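PDB 4LUI: orotidine 5'-phosphate decarboxylase from Methanocaldococcus jannaschii, which probably catalyses the decarboxylation of orotidine 5'-monophosphate to UMP, the final step of de novo UMP biosynthesis. Local coordinates for residues 31-36 against 58-63; 95-100 against 118-123; 142-147 against 166-171. All blocks are in the same frame, centred on the assembly; numbering follows the deposited sequence. Where two conformers were deposited one is given.

In the fold
The three contacts lie at different points round the helical shell of one closed eight-stranded parallel barrel. Contact 2 is the core one: buried, wholly apolar, between helices 86-97 and 111-124. Contact 1, at the surface, instead joins helix 33-43 to the turn between helices 54-60 and 63-72 by a salt bridge. Contact 3, partly buried and on the opposite side of the chain's centre from contact 1, links the loop before helix 147-157 and its first residue to the N-terminal end of helix 169-179; Arg171 and Gln144 are held by acids beyond its segments, which probably offset the positive charge. Contacts 1 and 2 touch through Thr62 and Tyr99, and all three reach the second subunit.

Contact 1. Residues 31-36 against 58-63; sequences LDRDRA and LSTGTE
Thr60 lays its methyl CG2 against Arg33 CD at 4.1 Å, the apolar share of a mainly ionic contact. Its OG1, between the backbone N and the carbonyl carbon (chi1 59°), donates to Glu63 OE1 at 2.8 Å through that oxygen's anti lone pair. Gly61, the first residue to leave helix 54-60, has positive phi, and a CB at its backbone angles would jam against the carbonyl O of Thr60, so glycine suits it. Glu63, which begins the next helix, bends at chi2 and brings its carboxylate to Arg33 in a bidentate, side-on salt bridge: NE to OE1 at 2.8 Å and NH2 to OE2 at 3.0 Å, each through a syn lone pair. The planes are 36° apart, and neither bond is straight. OE1 therefore has two donors, and Asp34 completes a salt-bridge network through a long arm, Arg33 NH1 to Asp34 OD1 at 3.9 Å. An alanine in place of Glu63 would probably leave Arg33 without its close ionic mate and the Thr60 hydroxyl free to turn. Arg33 also lies on Ile64 and Glu67, tying helix 33-43 to helix 63-72, while Leu31 packs on Pro55 of helix 54-60 and on Ile95 of the second subunit.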
ATOM      1  N   LEU B  31      12.667  11.041  -4.057  1.00 16.47           N
ATOM      2  CA  LEU B  31      11.694  10.970  -5.141  1.00 17.60           C
ATOM      3  C   LEU B  31      12.353  10.847  -6.500  1.00 18.89           C
ATOM      4  O   LEU B  31      11.771  10.299  -7.434  1.00 24.56           O
ATOM      5  CB  LEU B  31      10.820  12.216  -5.136  1.00 16.15           C
ATOM      6  CG  LEU B  31       9.964  12.469  -3.897  1.00 20.38           C
ATOM      7  CD1 LEU B  31       9.250  13.796  -4.053  1.00 26.47           C
ATOM      8  CD2 LEU B  31       8.956  11.348  -3.698  1.00 22.35           C
ATOM      9  N   ASP B  32      13.565  11.369  -6.607  1.00 18.57           N
ATOM     10  CA  ASP B  32      14.245  11.467  -7.888  1.00 20.28           C
ATOM     11  C   ASP B  32      15.132  10.250  -8.141  1.00 24.49           C
ATOM     12  O   ASP B  32      15.947   9.870  -7.294  1.00 17.57           O
ATOM     13  CB  ASP B  32      15.070  12.746  -7.919  1.00 22.35           C
ATOM     14  CG  ASP B  32      15.875  12.882  -9.180  1.00 31.92           C
ATOM     15  OD1 ASP B  32      15.320  13.350 -10.196  1.00 38.92           O
ATOM     16  OD2 ASP B  32      17.066  12.518  -9.153  1.00 29.51           O
ATOM     17  N   ARG B  33      14.984   9.641  -9.312  1.00 29.21           N
ATOM     18  CA  ARG B  33      15.671   8.377  -9.558  1.00 31.97           C
ATOM     19  C   ARG B  33      17.181   8.553  -9.704  1.00 27.35           C
ATOM     20  O   ARG B  33      17.934   7.677  -9.278  1.00 24.47           O
ATOM     21  CB  ARG B  33      15.068   7.615 -10.743  1.00 38.38           C
ATOM     22  CG  ARG B  33      15.445   8.161 -12.095  1.00 37.72           C
ATOM     23  CD  ARG B  33      14.787   7.371 -13.221  1.00 37.66           C
ATOM     24  NE  ARG B  33      15.313   6.015 -13.368  1.00 28.96           N
ATOM     25  CZ  ARG B  33      16.505   5.725 -13.880  1.00 34.74           C
ATOM     26  NH1 ARG B  33      17.318   6.696 -14.275  1.00 37.06           N
ATOM     27  NH2 ARG B  33      16.893   4.463 -13.992  1.00 39.82           N
ATOM     28  N   ASP B  34      17.616   9.681 -10.272  1.00 27.08           N
ATOM     29  CA  ASP B  34      19.045   9.992 -10.393  1.00 21.62           C
ATOM     30  C   ASP B  34      19.675  10.095  -9.006  1.00 22.18           C
ATOM     31  O   ASP B  34      20.751   9.544  -8.749  1.00 21.40           O
ATOM     32  CB  ASP B  34      19.274  11.317 -11.134  1.00 29.43           C
ATOM     33  CG  ASP B  34      18.855  11.262 -12.593  1.00 37.26           C
ATOM     34  OD1 ASP B  34      18.701  10.144 -13.136  1.00 34.94           O
ATOM     35  OD2 ASP B  34      18.693  12.348 -13.197  1.00 39.28           O
ATOM     36  N   ARG B  35      19.000  10.816  -8.118  1.00 21.60           N
ATOM     37  CA  ARG B  35      19.480  10.971  -6.751  1.00 22.72           C
ATOM     38  C   ARG B  35      19.559   9.611  -6.060  1.00 16.66           C
ATOM     39  O   ARG B  35      20.529   9.313  -5.368  1.00 16.41           O
ATOM     40  CB  ARG B  35      18.558  11.908  -5.973  1.00 21.84           C
ATOM     41  CG  ARG B  35      18.936  12.107  -4.519  1.00 22.68           C
ATOM     42  CD  ARG B  35      20.264  12.835  -4.352  1.00 25.86           C
ATOM     43  NE  ARG B  35      20.579  13.025  -2.931  1.00 26.59           N
ATOM     44  CZ  ARG B  35      21.786  13.322  -2.461  1.00 28.00           C
ATOM     45  NH1 ARG B  35      22.812  13.470  -3.290  1.00 28.04           N
ATOM     46  NH2 ARG B  35      21.972  13.459  -1.154  1.00 31.35           N
ATOM     47  N   ALA B  36      18.523   8.795  -6.251  1.00 14.75           N
ATOM     48  CA  ALA B  36      18.469   7.463  -5.658  1.00 13.64           C
ATOM     49  C   ALA B  36      19.658   6.637  -6.131  1.00 17.83           C
ATOM     50  O   ALA B  36      20.318   5.965  -5.343  1.00 17.41           O
ATOM     51  CB  ALA B  36      17.156   6.774  -6.021  1.00 14.34           C
ATOM     52  N   LEU B  58       6.726   4.800  -7.853  1.00 16.85           N
ATOM     53  CA  LEU B  58       5.566   5.227  -8.648  1.00 21.45           C
ATOM     54  C   LEU B  58       5.849   6.116  -9.848  1.00 27.05           C
ATOM     55  O   LEU B  58       5.107   6.092 -10.836  1.00 30.61           O
ATOM     56  CB  LEU B  58       4.547   5.931  -7.761  1.00 19.45           C
ATOM     57  CG  LEU B  58       3.539   4.961  -7.175  1.00 21.78           C
ATOM     58  CD1 LEU B  58       2.644   5.681  -6.184  1.00 20.23           C
ATOM     59  CD2 LEU B  58       2.732   4.324  -8.298  1.00 24.19           C
ATOM     60  N   SER B  59       6.908   6.909  -9.753  0.52 22.36           N
ATOM     61  CA  SER B  59       7.267   7.845 -10.812  0.52 27.42           C
ATOM     62  C   SER B  59       7.597   7.152 -12.137  0.52 30.07           C
ATOM     63  O   SER B  59       7.087   7.536 -13.190  0.52 30.97           O
ATOM     64  CB  SER B  59       8.446   8.713 -10.371  0.52 26.02           C
ATOM     65  OG  SER B  59       8.972   9.444 -11.466  0.52 26.22           O
ATOM     66  N   THR B  60       8.445   6.130 -12.081  1.00 27.72           N
ATOM     67  CA  THR B  60       8.893   5.451 -13.299  1.00 28.76           C
ATOM     68  C   THR B  60       8.607   3.952 -13.342  1.00 28.48           C
ATOM     69  O   THR B  60       8.869   3.301 -14.351  1.00 30.45           O
ATOM     70  CB  THR B  60      10.403   5.650 -13.542  1.00 28.19           C
ATOM     71  OG1 THR B  60      11.135   5.139 -12.425  1.00 23.71           O
ATOM     72  CG2 THR B  60      10.725   7.126 -13.728  1.00 37.48           C
ATOM     73  N   GLY B  61       8.067   3.407 -12.255  1.00 20.40           N
ATOM     74  CA  GLY B  61       7.789   1.985 -12.194  1.00 24.89           C
ATOM     75  C   GLY B  61       8.975   1.183 -11.687  1.00 23.59           C
ATOM     76  O   GLY B  61      10.010   1.737 -11.301  1.00 21.79           O
ATOM     77  N   THR B  62       8.824  -0.135 -11.714  1.00 20.29           N
ATOM     78  CA  THR B  62       9.794  -1.033 -11.111  1.00 18.13           C
ATOM     79  C   THR B  62      11.165  -1.056 -11.790  1.00 17.29           C
ATOM     80  O   THR B  62      12.079  -1.683 -11.270  1.00 18.29           O
ATOM     81  CB  THR B  62       9.228  -2.457 -10.998  1.00 19.79           C
ATOM     82  OG1 THR B  62       8.811  -2.911 -12.292  1.00 22.49           O
ATOM     83  CG2 THR B  62       8.034  -2.458 -10.054  1.00 17.44           C
ATOM     84  N   GLU B  63      11.315  -0.377 -12.926  1.00 16.50           N
ATOM     85  CA  GLU B  63      12.628  -0.268 -13.567  1.00 22.18           C
ATOM     86  C   GLU B  63      13.687   0.212 -12.574  1.00 21.57           C
ATOM     87  O   GLU B  63      14.829  -0.227 -12.628  1.00 22.42           O
ATOM     88  CB  GLU B  63      12.594   0.642 -14.811  1.00 25.36           C
ATOM     89  CG  GLU B  63      12.289   2.120 -14.540  1.00 25.71           C
ATOM     90  CD  GLU B  63      13.529   2.928 -14.168  1.00 29.65           C
ATOM     91  OE1 GLU B  63      13.380   4.038 -13.609  1.00 29.75           O
ATOM     92  OE2 GLU B  63      14.652   2.453 -14.439  1.00 30.80           O
TER

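Contact 2. Residues 95-100 against 118-123; sequences ITLKYA and QDVAKK
Leu97 drives its CD1 branch against Ala121, with the methyl CB and the backbone CA of the alanine each 3.8 Å from that CD1. This is packing of neighbouring helices in the outer layer of a TIM barrel, where 86-97 and 111-124 are the helices on either side of strand 102-106 in sequence. Val120 adds a looser touch, its CG1 4.2 Å from Leu97 CD1. No polar group enters, and an alanine suits the spot: with only a methyl beyond its CA, it lets the leucine come right up to the helix backbone, and the CA atoms of Leu97 and Ala121 are 7.2 Å apart. Leucine, in turn, spans the gap because CG stands anti to the carbonyl carbon (chi1 -65°) and chi2 is extended, carrying CD1 straight across.

In the next shell, Val120 also rests on Glu90, Ala93 and Lys94 of the facing helix, whereas Ala121 lies on Val128 of strand 127-131. Gln118 holds its helix from behind, donating from NE2 to Leu157 O. Thr96 seats the other helix on Ala78 and Phe80 of strand 75-82, and also meets Leu58 of the second subunit. Around the C-terminal part of this segment, Lys126 NZ binds both Leu97 O and Ala100 O, and Ala100 N donates to Thr96 O at 3.1 Å.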
ATOM      1  N   ILE B  95       4.860  -8.796  -9.660  1.00 14.88           N
ATOM      2  CA  ILE B  95       5.552  -7.713 -10.364  1.00 14.25           C
ATOM      3  C   ILE B  95       6.671  -7.123  -9.505  1.00 16.98           C
ATOM      4  O   ILE B  95       7.725  -6.742 -10.017  1.00 19.89           O
ATOM      5  CB  ILE B  95       4.567  -6.619 -10.857  1.00 17.49           C
ATOM      6  CG1 ILE B  95       5.279  -5.628 -11.781  1.00 25.81           C
ATOM      7  CG2 ILE B  95       3.915  -5.898  -9.695  1.00 22.86           C
ATOM      8  CD1 ILE B  95       4.327  -4.881 -12.700  1.00 31.08           C
ATOM      9  N   THR B  96       6.445  -7.078  -8.196  1.00 14.26           N
ATOM     10  CA  THR B  96       7.386  -6.447  -7.278  1.00 11.99           C
ATOM     11  C   THR B  96       8.622  -7.313  -7.088  1.00 16.35           C
ATOM     12  O   THR B  96       9.758  -6.815  -7.109  1.00 16.32           O
ATOM     13  CB  THR B  96       6.718  -6.175  -5.924  1.00 12.17           C
ATOM     14  OG1 THR B  96       5.631  -5.256  -6.115  1.00 14.17           O
ATOM     15  CG2 THR B  96       7.706  -5.569  -4.949  1.00 13.92           C
ATOM     16  N   LEU B  97       8.407  -8.617  -6.928  1.00 14.46           N
ATOM     17  CA  LEU B  97       9.508  -9.530  -6.655  1.00 16.11           C
ATOM     18  C   LEU B  97      10.265  -9.964  -7.909  1.00 17.81           C
ATOM     19  O   LEU B  97      11.229 -10.734  -7.820  1.00 18.26           O
ATOM     20  CB  LEU B  97       9.014 -10.747  -5.860  1.00 15.51           C
ATOM     21  CG  LEU B  97       8.491 -10.406  -4.460  1.00 12.21           C
ATOM     22  CD1 LEU B  97       7.917 -11.667  -3.796  1.00 14.83           C
ATOM     23  CD2 LEU B  97       9.585  -9.777  -3.596  1.00 13.04           C
ATOM     24  N   LYS B  98       9.858  -9.455  -9.069  1.00 16.53           N
ATOM     25  CA  LYS B  98      10.638  -9.659 -10.280  1.00 19.07           C
ATOM     26  C   LYS B  98      12.054  -9.109 -10.093  1.00 17.15           C
ATOM     27  O   LYS B  98      13.027  -9.750 -10.492  1.00 20.47           O
ATOM     28  CB  LYS B  98       9.959  -8.989 -11.472  1.00 19.50           C
ATOM     29  CG  LYS B  98      10.677  -9.197 -12.795  1.00 24.99           C
ATOM     30  CD  LYS B  98       9.821  -8.725 -13.966  1.00 37.70           C
ATOM     31  CE  LYS B  98      10.530  -8.961 -15.289  1.00 42.79           C
ATOM     32  NZ  LYS B  98      10.973 -10.378 -15.411  1.00 45.01           N
ATOM     33  N   TYR B  99      12.156  -7.932  -9.469  1.00 17.51           N
ATOM     34  CA  TYR B  99      13.451  -7.292  -9.237  1.00 20.56           C
ATOM     35  C   TYR B  99      13.822  -7.128  -7.763  1.00 15.32           C
ATOM     36  O   TYR B  99      15.008  -7.147  -7.420  1.00 17.94           O
ATOM     37  CB  TYR B  99      13.536  -5.943  -9.957  1.00 21.68           C
ATOM     38  CG  TYR B  99      13.289  -6.058 -11.440  1.00 25.02           C
ATOM     39  CD1 TYR B  99      14.129  -6.816 -12.241  1.00 24.66           C
ATOM     40  CD2 TYR B  99      12.207  -5.421 -12.039  1.00 30.38           C
ATOM     41  CE1 TYR B  99      13.904  -6.941 -13.598  1.00 27.92           C
ATOM     42  CE2 TYR B  99      11.976  -5.537 -13.403  1.00 29.52           C
ATOM     43  CZ  TYR B  99      12.829  -6.300 -14.175  1.00 32.03           C
ATOM     44  OH  TYR B  99      12.614  -6.428 -15.535  1.00 33.82           O
ATOM     45  N   ALA B 100      12.827  -6.956  -6.896  1.00 15.77           N
ATOM     46  CA  ALA B 100      13.107  -6.855  -5.465  1.00 12.81           C
ATOM     47  C   ALA B 100      13.388  -8.230  -4.862  1.00 15.98           C
ATOM     48  O   ALA B 100      12.988  -9.258  -5.405  1.00 18.93           O
ATOM     49  CB  ALA B 100      11.951  -6.212  -4.738  1.00 13.41           C
ATOM     50  N   GLN B 118       3.235 -14.748   0.176  1.00 15.39           N
ATOM     51  CA  GLN B 118       4.191 -15.804   0.507  1.00 15.72           C
ATOM     52  C   GLN B 118       4.316 -16.861  -0.579  1.00 20.27           C
ATOM     53  O   GLN B 118       5.420 -17.310  -0.898  1.00 19.07           O
ATOM     54  CB  GLN B 118       3.788 -16.485   1.813  1.00 17.73           C
ATOM     55  CG  GLN B 118       4.008 -15.645   3.043  1.00 22.93           C
ATOM     56  CD  GLN B 118       3.709 -16.444   4.285  1.00 30.66           C
ATOM     57  OE1 GLN B 118       2.550 -16.732   4.579  1.00 25.60           O
ATOM     58  NE2 GLN B 118       4.756 -16.857   4.995  1.00 29.85           N
ATOM     59  N   ASP B 119       3.184 -17.260  -1.147  1.00 17.05           N
ATOM     60  CA  ASP B 119       3.187 -18.292  -2.172  1.00 19.56           C
ATOM     61  C   ASP B 119       4.006 -17.864  -3.391  1.00 19.59           C
ATOM     62  O   ASP B 119       4.722 -18.678  -3.980  1.00 22.21           O
ATOM     63  CB  ASP B 119       1.761 -18.686  -2.559  1.00 19.20           C
ATOM     64  CG  ASP B 119       1.062 -19.500  -1.469  1.00 27.57           C
ATOM     65  OD1 ASP B 119       1.721 -19.877  -0.470  1.00 27.71           O
ATOM     66  OD2 ASP B 119      -0.148 -19.773  -1.617  1.00 31.13           O
ATOM     67  N   VAL B 120       3.925 -16.586  -3.746  1.00 16.15           N
ATOM     68  CA  VAL B 120       4.722 -16.051  -4.844  1.00 16.11           C
ATOM     69  C   VAL B 120       6.193 -16.023  -4.452  1.00 17.78           C
ATOM     70  O   VAL B 120       7.064 -16.465  -5.218  1.00 20.82           O
ATOM     71  CB  VAL B 120       4.275 -14.616  -5.213  1.00 16.17           C
ATOM     72  CG1 VAL B 120       5.263 -13.949  -6.197  1.00 17.54           C
ATOM     73  CG2 VAL B 120       2.874 -14.636  -5.777  1.00 18.95           C
ATOM     74  N   ALA B 121       6.460 -15.502  -3.257  1.00 17.94           N
ATOM     75  CA  ALA B 121       7.834 -15.330  -2.775  1.00 15.32           C
ATOM     76  C   ALA B 121       8.569 -16.660  -2.648  1.00 17.31           C
ATOM     77  O   ALA B 121       9.760 -16.751  -2.966  1.00 21.10           O
ATOM     78  CB  ALA B 121       7.844 -14.599  -1.452  1.00 15.26           C
ATOM     79  N   LYS B 122       7.862 -17.690  -2.190  1.00 18.13           N
ATOM     80  CA  LYS B 122       8.475 -19.000  -1.983  1.00 17.87           C
ATOM     81  C   LYS B 122       9.024 -19.591  -3.273  1.00 22.64           C
ATOM     82  O   LYS B 122      10.123 -20.154  -3.301  1.00 24.30           O
ATOM     83  CB  LYS B 122       7.458 -19.969  -1.370  1.00 22.19           C
ATOM     84  CG  LYS B 122       7.206 -19.746   0.109  1.00 29.96           C
ATOM     85  CD  LYS B 122       6.285 -20.820   0.678  1.00 42.61           C
ATOM     86  CE  LYS B 122       6.028 -20.603   2.163  1.00 43.97           C
ATOM     87  NZ  LYS B 122       5.054 -21.606   2.695  1.00 40.51           N
ATOM     88  N   LYS B 123       8.260 -19.457  -4.348  1.00 19.95           N
ATOM     89  CA  LYS B 123       8.691 -19.977  -5.632  1.00 24.03           C
ATOM     90  C   LYS B 123       9.938 -19.260  -6.140  1.00 21.65           C
ATOM     91  O   LYS B 123      10.705 -19.828  -6.915  1.00 26.43           O
ATOM     92  CB  LYS B 123       7.557 -19.902  -6.655  1.00 27.85           C
ATOM     93  CG  LYS B 123       6.381 -20.789  -6.299  1.00 33.34           C
ATOM     94  CD  LYS B 123       5.329 -20.792  -7.389  1.00 42.67           C
ATOM     95  CE  LYS B 123       4.142 -21.654  -6.988  1.00 48.68           C
ATOM     96  NZ  LYS B 123       4.547 -23.043  -6.620  1.00 52.86           N
TER

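Contact 3. Residues 142-147 against 166-171; sequences FLQPIA and STRPER
Gln144 and Arg171 reach for each other from opposite directions, yet their nitrogens meet without bonding: NE2 of Gln144 stands 4.2 Å from NE of Arg171, and the amide and guanidinium planes are 70° apart. A chi1 of -164° sends CG of the glutamine out beside the carbonyl carbon, and the bend at chi2 then turns the amide toward the arginines. Its NE2 also lies at the edge of the Arg168 guanidinium, 4.5 Å from NH2. What occupies that NE2 is Glu133, through OE2, so glutamine serves here as an uncharged donor beside two cations.

From Gln144 the chain makes a short 3-10 turn, with Ala147 N donating to Gln144 O at 3.0 Å. Ile146 follows at the N-cap position of helix 147-157 and packs on Phe142 of the second subunit. Ala147, in the first turn, points its methyl toward Arg171, whose NH2 comes to 3.3 Å from Ala147 CB, a tight approach to which the small alanine is suited. That same NH2 forms salt bridges with Glu133 OE1 and Asp148 OD1. Arg171 gets there by a bend at chi2 (64°) in an otherwise extended chain. Arg168 runs alongside, with Arg171 CB 4.0 Å above the centre of one face of its guanidinium.

Glu133 is thus the real link between the segments, one oxygen serving Gln144 and the other Arg171. Its charge, with that of Asp148, probably offsets the two neighbouring arginines and fixes where Arg171 NH2 sits. The contact therefore joins the loop and first residue of helix 147-157 to the N-terminal end of helix 169-179 chiefly through acids from outside both segments, with direct touching confined to the alanine methyl and loosely spaced nitrogens.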
ATOM      1  N   PHE B 142      -6.591   1.325  16.005  1.00 19.21           N
ATOM      2  CA  PHE B 142      -6.955  -0.023  15.556  1.00 14.72           C
ATOM      3  C   PHE B 142      -5.769  -0.971  15.431  1.00 17.21           C
ATOM      4  O   PHE B 142      -5.910  -2.165  15.684  1.00 18.09           O
ATOM      5  CB  PHE B 142      -7.656   0.045  14.195  1.00 15.36           C
ATOM      6  CG  PHE B 142      -8.857   0.939  14.177  1.00 19.12           C
ATOM      7  CD1 PHE B 142      -9.950   0.682  14.985  1.00 25.93           C
ATOM      8  CD2 PHE B 142      -8.882   2.048  13.346  1.00 21.57           C
ATOM      9  CE1 PHE B 142     -11.052   1.513  14.962  1.00 29.65           C
ATOM     10  CE2 PHE B 142      -9.977   2.877  13.322  1.00 24.47           C
ATOM     11  CZ  PHE B 142     -11.060   2.611  14.127  1.00 23.18           C
ATOM     12  N   LEU B 143      -4.617  -0.460  14.993  1.00 12.81           N
ATOM     13  CA  LEU B 143      -3.442  -1.313  14.810  1.00 11.87           C
ATOM     14  C   LEU B 143      -2.834  -1.748  16.136  1.00 16.04           C
ATOM     15  O   LEU B 143      -2.591  -2.936  16.360  1.00 15.13           O
ATOM     16  CB  LEU B 143      -2.372  -0.592  13.980  1.00 14.37           C
ATOM     17  CG  LEU B 143      -2.500  -0.739  12.468  1.00 20.25           C
ATOM     18  CD1 LEU B 143      -1.526   0.218  11.793  1.00 22.21           C
ATOM     19  CD2 LEU B 143      -2.219  -2.187  12.060  1.00 19.28           C
ATOM     20  N   GLN B 144      -2.552  -0.790  17.012  1.00 15.37           N
ATOM     21  CA  GLN B 144      -1.861  -1.138  18.254  1.00 15.87           C
ATOM     22  C   GLN B 144      -2.597  -2.179  19.132  1.00 16.37           C
ATOM     23  O   GLN B 144      -1.951  -3.084  19.669  1.00 14.93           O
ATOM     24  CB  GLN B 144      -1.492   0.118  19.056  1.00 14.73           C
ATOM     25  CG  GLN B 144      -0.451  -0.137  20.154  1.00 14.77           C
ATOM     26  CD  GLN B 144       0.925  -0.443  19.591  1.00 14.88           C
ATOM     27  OE1 GLN B 144       1.264  -0.019  18.482  1.00 18.11           O
ATOM     28  NE2 GLN B 144       1.733  -1.166  20.362  1.00 16.02           N
ATOM     29  N   PRO B 145      -3.940  -2.081  19.268  1.00 15.11           N
ATOM     30  CA  PRO B 145      -4.620  -3.098  20.082  1.00 15.82           C
ATOM     31  C   PRO B 145      -4.381  -4.540  19.622  1.00 16.33           C
ATOM     32  O   PRO B 145      -4.509  -5.453  20.455  1.00 18.31           O
ATOM     33  CB  PRO B 145      -6.102  -2.748  19.909  1.00 20.42           C
ATOM     34  CG  PRO B 145      -6.103  -1.264  19.661  1.00 17.48           C
ATOM     35  CD  PRO B 145      -4.882  -1.032  18.817  1.00 14.48           C
ATOM     36  N   ILE B 146      -4.054  -4.738  18.345  1.00 16.72           N
ATOM     37  CA  ILE B 146      -3.824  -6.085  17.815  1.00 19.15           C
ATOM     38  C   ILE B 146      -2.349  -6.378  17.523  1.00 18.84           C
ATOM     39  O   ILE B 146      -2.027  -7.325  16.806  1.00 19.89           O
ATOM     40  CB  ILE B 146      -4.650  -6.358  16.532  1.00 20.31           C
ATOM     41  CG1 ILE B 146      -4.155  -5.488  15.370  1.00 19.26           C
ATOM     42  CG2 ILE B 146      -6.132  -6.129  16.801  1.00 26.70           C
ATOM     43  CD1 ILE B 146      -4.666  -5.909  13.999  1.00 21.86           C
ATOM     44  N   ALA B 147      -1.454  -5.569  18.073  1.00 16.91           N
ATOM     45  CA  ALA B 147      -0.029  -5.719  17.772  1.00 15.30           C
ATOM     46  C   ALA B 147       0.503  -7.112  18.153  1.00 15.51           C
ATOM     47  O   ALA B 147       1.327  -7.677  17.437  1.00 16.68           O
ATOM     48  CB  ALA B 147       0.777  -4.637  18.467  1.00 16.06           C
ATOM     49  N   SER B 166      10.973   0.890  17.440  1.00 17.24           N
ATOM     50  CA  SER B 166      11.967   0.835  18.504  1.00 16.47           C
ATOM     51  C   SER B 166      11.804   2.001  19.494  1.00 21.16           C
ATOM     52  O   SER B 166      12.722   2.318  20.258  1.00 18.80           O
ATOM     53  CB  SER B 166      13.370   0.875  17.892  1.00 12.98           C
ATOM     54  OG  SER B 166      13.503   2.009  17.038  1.00 15.52           O
ATOM     55  N   THR B 167      10.633   2.628  19.485  1.00 17.96           N
ATOM     56  CA  THR B 167      10.358   3.746  20.395  1.00 19.42           C
ATOM     57  C   THR B 167      10.390   3.357  21.872  1.00 20.28           C
ATOM     58  O   THR B 167      10.618   4.207  22.738  1.00 19.10           O
ATOM     59  CB  THR B 167       9.013   4.413  20.076  1.00 23.54           C
ATOM     60  OG1 THR B 167       7.968   3.438  20.134  1.00 24.65           O
ATOM     61  CG2 THR B 167       9.045   5.035  18.694  1.00 28.07           C
ATOM     62  N   ARG B 168      10.147   2.080  22.155  1.00 20.26           N
ATOM     63  CA  ARG B 168      10.292   1.539  23.508  1.00 19.66           C
ATOM     64  C   ARG B 168      11.074   0.225  23.471  1.00 19.80           C
ATOM     65  O   ARG B 168      10.553  -0.785  22.998  1.00 20.26           O
ATOM     66  CB  ARG B 168       8.918   1.298  24.161  1.00 23.05           C
ATOM     67  CG  ARG B 168       8.034   2.541  24.243  1.00 25.84           C
ATOM     68  CD  ARG B 168       6.761   2.277  25.059  1.00 24.44           C
ATOM     69  NE  ARG B 168       5.720   1.593  24.293  1.00 21.82           N
ATOM     70  CZ  ARG B 168       4.920   0.651  24.790  1.00 25.17           C
ATOM     71  NH1 ARG B 168       5.048   0.255  26.051  1.00 27.04           N
ATOM     72  NH2 ARG B 168       3.989   0.099  24.021  1.00 28.45           N
ATOM     73  N   PRO B 169      12.322   0.232  23.984  1.00 19.88           N
ATOM     74  CA  PRO B 169      13.156  -0.980  23.980  1.00 22.56           C
ATOM     75  C   PRO B 169      12.458  -2.149  24.655  1.00 23.67           C
ATOM     76  O   PRO B 169      12.526  -3.283  24.175  1.00 23.25           O
ATOM     77  CB  PRO B 169      14.374  -0.567  24.802  1.00 21.64           C
ATOM     78  CG  PRO B 169      14.471   0.934  24.576  1.00 25.37           C
ATOM     79  CD  PRO B 169      13.032   1.392  24.549  1.00 23.76           C
ATOM     80  N   GLU B 170      11.789  -1.868  25.767  1.00 22.02           N
ATOM     81  CA  GLU B 170      11.095  -2.922  26.497  1.00 26.11           C
ATOM     82  C   GLU B 170      10.010  -3.548  25.625  1.00 22.44           C
ATOM     83  O   GLU B 170       9.761  -4.748  25.695  1.00 23.32           O
ATOM     84  CB  GLU B 170      10.501  -2.378  27.796  1.00 26.04           C
ATOM     85  CG  GLU B 170      11.536  -1.818  28.781  1.00 32.55           C
ATOM     86  CD  GLU B 170      11.869  -0.343  28.555  1.00 34.67           C
ATOM     87  OE1 GLU B 170      11.461   0.228  27.522  1.00 28.05           O
ATOM     88  OE2 GLU B 170      12.540   0.247  29.431  1.00 40.33           O
ATOM     89  N   ARG B 171       9.365  -2.727  24.802  1.00 20.57           N
ATOM     90  CA  ARG B 171       8.327  -3.214  23.898  1.00 18.38           C
ATOM     91  C   ARG B 171       8.923  -4.013  22.743  1.00 20.53           C
ATOM     92  O   ARG B 171       8.362  -5.027  22.319  1.00 19.81           O
ATOM     93  CB  ARG B 171       7.488  -2.045  23.377  1.00 21.63           C
ATOM     94  CG  ARG B 171       6.452  -2.420  22.333  1.00 18.84           C
ATOM     95  CD  ARG B 171       5.380  -3.360  22.895  1.00 18.07           C
ATOM     96  NE  ARG B 171       4.544  -3.866  21.808  1.00 19.58           N
ATOM     97  CZ  ARG B 171       3.753  -4.930  21.890  1.00 19.73           C
ATOM     98  NH1 ARG B 171       3.661  -5.623  23.022  1.00 20.77           N
ATOM     99  NH2 ARG B 171       3.058  -5.305  20.827  1.00 17.68           N
TER